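Local coordinates for protein cystalysin (Treponema denticola, PDB 1C7N) that binds pyridoxal-5'-phosphate as a member of the class I and II aminotransferase family, at residues M128-K131 with K136-E139; S172-N175 with V180-K183; V312-I317 with K388-L393. All blocks are in the same frame, centred on the assembly; numbering follows the deposited sequence.

Contact 1: residues M128-K131 with K136-E139; sequences MAIK and KIIE
I130 and K131, at the C-terminal end of helix 125-131, pack against I137 of strand 136-139, and this closes a beta-alpha-beta unit whose first strand is 115-118. The contact is a small worked example of how such a unit joins its helix to its second strand: apolar carbon does the work across the two segments. The tightest approach is between CG2 of I130 and CG1 of I137, 3.5 Å apart, a little closer than ordinary van der Waals contact. CG2 also rests near the backbone, 3.7 Å from the carbonyl carbon C of K136, so one methyl group touches both that carbonyl carbon and the first branch carbon of I137. In I130 this branch is the one set anti to the backbone N, while CG1 turns back beside that nitrogen. I137 continues with its CD1, which lies against the aliphatic part of K131, 3.8 Å from CB of the lysine. The lysine keeps company with this methyl until its bend at chi3 (-58°), beyond which the chain leads away from the strand and carries NZ off on the exposed side.

Behind this first shell stands the central sheet. Strand 136-139 is its outermost member within the chain and runs parallel to 115-118, with backbone hydrogen bonds from K136 and I138 to that neighbour. I130 also lies on V116 and I118, and I137 on I118, so both isoleucines meet over the same strand. On the lysine side, CD1 of I137 is 3.9 Å from CD of K131.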
loop_
_atom_site.group_PDB
_atom_site.type_symbol
_atom_site.label_atom_id
_atom_site.label_comp_id
_atom_site.label_asym_id
_atom_site.label_seq_id
_atom_site.Cartn_x
_atom_site.Cartn_y
_atom_site.Cartn_z
ATOM N N MET A 128 3.751 19.260 2.345
ATOM C CA MET A 128 3.703 18.602 1.050
ATOM C C MET A 128 2.288 18.208 0.629
ATOM O O MET A 128 1.874 18.478 -0.498
ATOM C CB MET A 128 4.606 17.365 1.074
ATOM C CG MET A 128 6.055 17.669 1.450
ATOM S SD MET A 128 7.028 16.185 1.785
ATOM C CE MET A 128 7.044 15.419 0.166
ATOM N N ALA A 129 1.550 17.576 1.536
ATOM C CA ALA A 129 0.190 17.130 1.242
ATOM C C ALA A 129 -0.695 18.268 0.753
ATOM O O ALA A 129 -1.629 18.056 -0.027
ATOM C CB ALA A 129 -0.425 16.499 2.481
ATOM N N ILE A 130 -0.394 19.474 1.219
ATOM C CA ILE A 130 -1.171 20.645 0.858
ATOM C C ILE A 130 -0.740 21.318 -0.444
ATOM O O ILE A 130 -1.471 21.274 -1.432
ATOM C CB ILE A 130 -1.148 21.679 2.010
ATOM C CG1 ILE A 130 -1.757 21.049 3.268
ATOM C CG2 ILE A 130 -1.922 22.936 1.610
ATOM C CD1 ILE A 130 -1.574 21.866 4.532
ATOM N N LYS A 131 0.442 21.928 -0.461
ATOM C CA LYS A 131 0.884 22.629 -1.661
ATOM C C LYS A 131 1.164 21.757 -2.880
ATOM O O LYS A 131 0.978 22.204 -4.014
ATOM C CB LYS A 131 2.103 23.509 -1.355
ATOM C CG LYS A 131 3.386 22.776 -1.034
ATOM C CD LYS A 131 4.524 23.780 -0.890
ATOM C CE LYS A 131 4.696 24.595 -2.169
ATOM N NZ LYS A 131 5.637 25.745 -2.015
ATOM N N LYS A 136 -3.653 25.869 -0.500
ATOM C CA LYS A 136 -2.850 26.886 0.170
ATOM C C LYS A 136 -2.525 26.537 1.621
ATOM O O LYS A 136 -3.417 26.267 2.422
ATOM C CB LYS A 136 -3.558 28.244 0.117
ATOM C CG LYS A 136 -4.012 28.674 -1.279
ATOM C CD LYS A 136 -2.917 28.511 -2.325
ATOM C CE LYS A 136 -1.669 29.311 -1.986
ATOM N NZ LYS A 136 -0.586 29.063 -2.984
ATOM N N ILE A 137 -1.238 26.546 1.951
ATOM C CA ILE A 137 -0.802 26.248 3.308
ATOM C C ILE A 137 -1.033 27.470 4.188
ATOM O O ILE A 137 -0.431 28.519 3.969
ATOM C CB ILE A 137 0.699 25.890 3.349
ATOM C CG1 ILE A 137 0.962 24.648 2.493
ATOM C CG2 ILE A 137 1.136 25.656 4.786
ATOM C CD1 ILE A 137 2.423 24.275 2.383
ATOM N N ILE A 138 -1.916 27.334 5.175
ATOM C CA ILE A 138 -2.214 28.435 6.090
ATOM C C ILE A 138 -1.545 28.128 7.426
ATOM O O ILE A 138 -1.986 27.249 8.170
ATOM C CB ILE A 138 -3.738 28.601 6.302
ATOM C CG1 ILE A 138 -4.452 28.667 4.950
ATOM C CG2 ILE A 138 -4.022 29.881 7.081
ATOM C CD1 ILE A 138 -3.975 29.790 4.053
ATOM N N GLU A 139 -0.477 28.857 7.726
ATOM C CA GLU A 139 0.279 28.636 8.949
ATOM C C GLU A 139 -0.174 29.394 10.187
ATOM O O GLU A 139 -0.372 30.611 10.158
ATOM C CB GLU A 139 1.754 28.949 8.698
ATOM C CG GLU A 139 2.389 28.097 7.623
ATOM C CD GLU A 139 3.797 28.539 7.303
ATOM O OE1 GLU A 139 4.641 28.553 8.219
ATOM O OE2 GLU A 139 4.057 28.879 6.134
#

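Contact 2: residues S172-N175 with V180-K183; sequences SPHN and VWKK
The loop between strand 165-171 and helix 183-195 carries part of the pyridoxal-5'-phosphate pocket of this aminotransferase-type fold, and it turns back so that S172, P173 and H174 meet V180 and W181. It illustrates how a loop that binds pyridoxal-5'-phosphate is packed from within. The indole of W181 is the main surface. S172 reaches it at the edge, near the ring plane: OG and CD1 of the tryptophan are 3.3 Å apart, and CB of the serine lies in the plane as well. H174 meets the same side of the indole farther along, on the benzo ring next to NE1, its CB 3.6 Å from CZ2 of W181. With CG anti to the backbone N (chi1 -165°), the imidazole is brought across to CZ2, the two side chains crossing obliquely with ring planes at 86°. Polar atoms fix both rings. NE1 of W181 bonds to the carbonyl oxygen of C171, and NE2 of H174 to that of P121, which restricts the rotation of each group in a buried setting.

P173, preceded by a cis peptide bond, lies side by side with V180, its CG 4.0 Å from CG2 of the valine, and the two point the same way. Next after H174, N175 reaches pyridoxal-5'-phosphate, ND2 hydrogen-bonded to its O3 and OD1 to NH1 of R369, so that the amide is gripped at both ends. At the other end of the loop K182 is the N-cap of the following helix. ND1 of the imidazole lies at the indole edge, in its plane, 3.7 Å from CZ2 of W181.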
loop_
_atom_site.group_PDB
_atom_site.type_symbol
_atom_site.label_atom_id
_atom_site.label_comp_id
_atom_site.label_asym_id
_atom_site.label_seq_id
_atom_site.Cartn_x
_atom_site.Cartn_y
_atom_site.Cartn_z
ATOM N N SER A 172 -1.322 15.543 16.971
ATOM C CA SER A 172 -1.446 15.319 18.411
ATOM C C SER A 172 -1.228 13.866 18.844
ATOM O O SER A 172 -2.057 13.004 18.544
ATOM C CB SER A 172 -2.843 15.781 18.853
ATOM O OG SER A 172 -3.129 15.403 20.182
ATOM N N PRO A 173 -0.122 13.575 19.560
ATOM C CA PRO A 173 0.944 14.488 19.996
ATOM C C PRO A 173 1.545 15.226 18.806
ATOM O O PRO A 173 1.497 14.732 17.674
ATOM C CB PRO A 173 1.945 13.555 20.666
ATOM C CG PRO A 173 1.059 12.485 21.238
ATOM C CD PRO A 173 0.117 12.220 20.087
ATOM N N HIS A 174 2.115 16.398 19.073
ATOM C CA HIS A 174 2.693 17.234 18.026
ATOM C C HIS A 174 4.179 17.003 17.745
ATOM O O HIS A 174 5.039 17.312 18.574
ATOM C CB HIS A 174 2.467 18.709 18.377
ATOM C CG HIS A 174 2.689 19.644 17.230
ATOM N ND1 HIS A 174 1.649 20.246 16.549
ATOM C CD2 HIS A 174 3.825 20.072 16.635
ATOM C CE1 HIS A 174 2.140 21.003 15.586
ATOM N NE2 HIS A 174 3.457 20.917 15.615
ATOM N N ASN A 175 4.456 16.455 16.562
ATOM C CA ASN A 175 5.814 16.187 16.081
ATOM C C ASN A 175 6.185 17.511 15.418
ATOM O O ASN A 175 5.401 18.038 14.625
ATOM C CB ASN A 175 5.761 15.050 15.042
ATOM C CG ASN A 175 7.114 14.745 14.400
ATOM O OD1 ASN A 175 8.095 15.463 14.591
ATOM N ND2 ASN A 175 7.159 13.668 13.615
ATOM N N VAL A 180 1.883 17.178 24.118
ATOM C CA VAL A 180 0.702 16.339 24.278
ATOM C C VAL A 180 -0.311 17.370 24.760
ATOM O O VAL A 180 -0.239 17.842 25.891
ATOM C CB VAL A 180 0.888 15.241 25.342
ATOM C CG1 VAL A 180 -0.466 14.630 25.695
ATOM C CG2 VAL A 180 1.819 14.153 24.813
ATOM N N TRP A 181 -1.236 17.733 23.882
ATOM C CA TRP A 181 -2.229 18.765 24.169
ATOM C C TRP A 181 -3.123 18.566 25.382
ATOM O O TRP A 181 -3.741 17.514 25.559
ATOM C CB TRP A 181 -3.075 19.001 22.918
ATOM C CG TRP A 181 -2.223 19.281 21.722
ATOM C CD1 TRP A 181 -2.073 18.497 20.615
ATOM C CD2 TRP A 181 -1.360 20.413 21.534
ATOM N NE1 TRP A 181 -1.168 19.069 19.750
ATOM C CE2 TRP A 181 -0.715 20.249 20.292
ATOM C CE3 TRP A 181 -1.067 21.552 22.301
ATOM C CZ2 TRP A 181 0.204 21.177 19.790
ATOM C CZ3 TRP A 181 -0.150 22.480 21.804
ATOM C CH2 TRP A 181 0.474 22.284 20.560
ATOM N N LYS A 182 -3.189 19.599 26.217
ATOM C CA LYS A 182 -4.009 19.544 27.420
ATOM C C LYS A 182 -5.486 19.668 27.074
ATOM O O LYS A 182 -5.844 20.188 26.017
ATOM C CB LYS A 182 -3.600 20.658 28.394
ATOM C CG LYS A 182 -2.273 20.400 29.099
ATOM C CD LYS A 182 -2.052 21.365 30.256
ATOM C CE LYS A 182 -1.224 22.566 29.850
ATOM N NZ LYS A 182 0.194 22.185 29.582
ATOM N N LYS A 183 -6.341 19.185 27.969
ATOM C CA LYS A 183 -7.780 19.233 27.751
ATOM C C LYS A 183 -8.326 20.638 27.538
ATOM O O LYS A 183 -9.227 20.834 26.719
ATOM C CB LYS A 183 -8.510 18.553 28.912
ATOM C CG LYS A 183 -8.716 17.052 28.692
ATOM C CD LYS A 183 -9.149 16.337 29.964
ATOM C CE LYS A 183 -9.833 15.011 29.643
ATOM N NZ LYS A 183 -9.019 14.120 28.766
#

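Contact 3: residues V312-I317 with K388-L393; sequences VNHPEI and KALKDL
A type I beta turn from H314 to I317, closed by a hydrogen bond of 3.0 Å from I317 N to H314 O, brings these two residues up to the helical segment 388-393, the nearest CA atoms, those of H314 and L390, being 8.3 Å apart. CD1 of L390 touches both residues at the ends of the turn. It sits over one face of the H314 imidazole, 3.6 Å from the ring centroid and 15° off the normal, a CH-pi contact. The same leucine touches the ring again closer to its root, with CB 3.6 Å from CE1 of H314. Its chi1 (-77°) sets CG anti to the carbonyl carbon and directs the branch to the ring, and chi2 (179°) carries CD1 away from CA over the face.

The imidazole is also held by its polar edge, since NE2 hydrogen-bonds to OD1 of N387, one turn ahead of K391 on the same helix. This bond restrains rotation about the CB-CG bond and keeps a face turned toward the leucine.

In the fold, the turn following helix 289-313 packs on the last helix, 376-393, the contact centre about 29 Å from the centre of the chain. This is consistent with the smaller C-terminal domain of fold type I pyridoxal-5'-phosphate proteins, away from the ligand pocket. Helix 339-350 covers the apolar side through F345, which touches A389, L390 and L393. I317 comes at L390 tip to tip, its CD1 3.7 Å from CD1 of the leucine; the isoleucine is buried and also lies on F332. At the exposed margin K391 runs past the edge of the imidazole, with CG 4.3 Å from CE1 of H314.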
loop_
_atom_site.group_PDB
_atom_site.type_symbol
_atom_site.label_atom_id
_atom_site.label_comp_id
_atom_site.label_asym_id
_atom_site.label_seq_id
_atom_site.Cartn_x
_atom_site.Cartn_y
_atom_site.Cartn_z
ATOM N N VAL A 312 25.433 19.348 31.665
ATOM C CA VAL A 312 26.778 19.069 32.159
ATOM C C VAL A 312 27.937 19.505 31.260
ATOM O O VAL A 312 28.969 19.972 31.753
ATOM C CB VAL A 312 26.947 17.553 32.442
ATOM C CG1 VAL A 312 28.404 17.234 32.732
ATOM C CG2 VAL A 312 26.063 17.135 33.614
ATOM N N ASN A 313 27.771 19.367 29.949
ATOM C CA ASN A 313 28.843 19.688 29.013
ATOM C C ASN A 313 28.721 20.973 28.201
ATOM O O ASN A 313 29.720 21.650 27.960
ATOM C CB ASN A 313 29.032 18.508 28.059
ATOM C CG ASN A 313 29.384 17.226 28.790
ATOM O OD1 ASN A 313 30.512 17.050 29.249
ATOM N ND2 ASN A 313 28.415 16.326 28.910
ATOM N N HIS A 314 27.509 21.299 27.761
ATOM C CA HIS A 314 27.282 22.498 26.960
ATOM C C HIS A 314 25.936 23.087 27.358
ATOM O O HIS A 314 24.961 22.989 26.618
ATOM C CB HIS A 314 27.308 22.122 25.473
ATOM C CG HIS A 314 28.567 21.428 25.061
ATOM N ND1 HIS A 314 29.732 22.109 24.769
ATOM C CD2 HIS A 314 28.873 20.111 24.979
ATOM C CE1 HIS A 314 30.699 21.240 24.530
ATOM N NE2 HIS A 314 30.205 20.021 24.652
ATOM N N PRO A 315 25.882 23.725 28.544
ATOM C CA PRO A 315 24.726 24.370 29.176
ATOM C C PRO A 315 23.895 25.326 28.321
ATOM O O PRO A 315 22.704 25.505 28.576
ATOM C CB PRO A 315 25.346 25.099 30.370
ATOM C CG PRO A 315 26.542 24.315 30.683
ATOM C CD PRO A 315 27.101 23.995 29.329
ATOM N N GLU A 316 24.512 25.950 27.321
ATOM C CA GLU A 316 23.788 26.898 26.485
ATOM C C GLU A 316 22.834 26.213 25.514
ATOM O O GLU A 316 21.935 26.846 24.963
ATOM C CB GLU A 316 24.762 27.807 25.716
ATOM C CG GLU A 316 25.511 27.167 24.545
ATOM C CD GLU A 316 26.697 26.317 24.967
ATOM O OE1 GLU A 316 27.510 25.966 24.083
ATOM O OE2 GLU A 316 26.822 25.993 26.168
ATOM N N ILE A 317 23.036 24.920 25.305
ATOM C CA ILE A 317 22.169 24.142 24.420
ATOM C C ILE A 317 21.118 23.520 25.336
ATOM O O ILE A 317 21.460 22.945 26.366
ATOM C CB ILE A 317 22.970 23.037 23.715
ATOM C CG1 ILE A 317 24.129 23.663 22.937
ATOM C CG2 ILE A 317 22.060 22.248 22.778
ATOM C CD1 ILE A 317 25.041 22.661 22.271
ATOM N N LYS A 388 32.971 15.922 21.607
ATOM C CA LYS A 388 34.300 16.221 21.077
ATOM C C LYS A 388 34.233 17.233 19.936
ATOM O O LYS A 388 35.090 18.111 19.821
ATOM C CB LYS A 388 34.993 14.946 20.589
ATOM C CG LYS A 388 35.340 13.957 21.695
ATOM C CD LYS A 388 36.537 13.101 21.307
ATOM C CE LYS A 388 36.866 12.069 22.377
ATOM N NZ LYS A 388 35.771 11.074 22.547
ATOM N N ALA A 389 33.207 17.111 19.098
ATOM C CA ALA A 389 33.027 18.016 17.967
ATOM C C ALA A 389 32.753 19.445 18.441
ATOM O O ALA A 389 33.307 20.407 17.894
ATOM C CB ALA A 389 31.883 17.522 17.083
ATOM N N LEU A 390 31.901 19.580 19.453
ATOM C CA LEU A 390 31.577 20.891 19.996
ATOM C C LEU A 390 32.810 21.506 20.651
ATOM O O LEU A 390 33.068 22.698 20.504
ATOM C CB LEU A 390 30.439 20.789 21.017
ATOM C CG LEU A 390 29.028 20.619 20.439
ATOM C CD1 LEU A 390 28.017 20.501 21.564
ATOM C CD2 LEU A 390 28.690 21.810 19.557
ATOM N N LYS A 391 33.568 20.692 21.379
ATOM C CA LYS A 391 34.777 21.186 22.030
ATOM C C LYS A 391 35.757 21.695 20.978
ATOM O O LYS A 391 36.305 22.791 21.102
ATOM C CB LYS A 391 35.436 20.077 22.850
ATOM C CG LYS A 391 34.678 19.703 24.105
ATOM C CD LYS A 391 35.328 18.514 24.790
ATOM C CE LYS A 391 34.583 18.143 26.048
ATOM N NZ LYS A 391 35.139 16.914 26.662
ATOM N N ASP A 392 35.979 20.892 19.944
ATOM C CA ASP A 392 36.885 21.286 18.874
ATOM C C ASP A 392 36.418 22.601 18.264
ATOM O O ASP A 392 37.220 23.509 18.034
ATOM C CB ASP A 392 36.943 20.200 17.803
ATOM C CG ASP A 392 37.666 18.965 18.282
ATOM O OD1 ASP A 392 37.717 17.969 17.531
ATOM O OD2 ASP A 392 38.192 18.993 19.415
ATOM N N LEU A 393 35.115 22.702 18.014
ATOM C CA LEU A 393 34.544 23.918 17.451
ATOM C C LEU A 393 34.970 25.064 18.364
ATOM O O LEU A 393 34.994 26.226 17.960
ATOM C CB LEU A 393 33.016 23.815 17.412
ATOM C CG LEU A 393 32.261 24.931 16.684
ATOM C CD1 LEU A 393 32.664 24.943 15.219
ATOM C CD2 LEU A 393 30.764 24.713 16.820
#

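Followed from the N terminus, the three contacts come in series, each closing before the next opens, and none crosses another. Contacts 1 and 2 each close a short loop with four residues between their segments: the first where helix 125-131 passes to the edge strand 136-139, the second where strand 165-171 leads to helix 183-195. Both belong to the part of the fold built round the seven-stranded sheet, their nearest atoms about 10 Å apart. Contact 3 spans 70 intervening residues, including strands 327-331 and 367-371, and ties the turn after helix 289-313 to the last helix, 376-393, its centre 31 Å from that of contact 2.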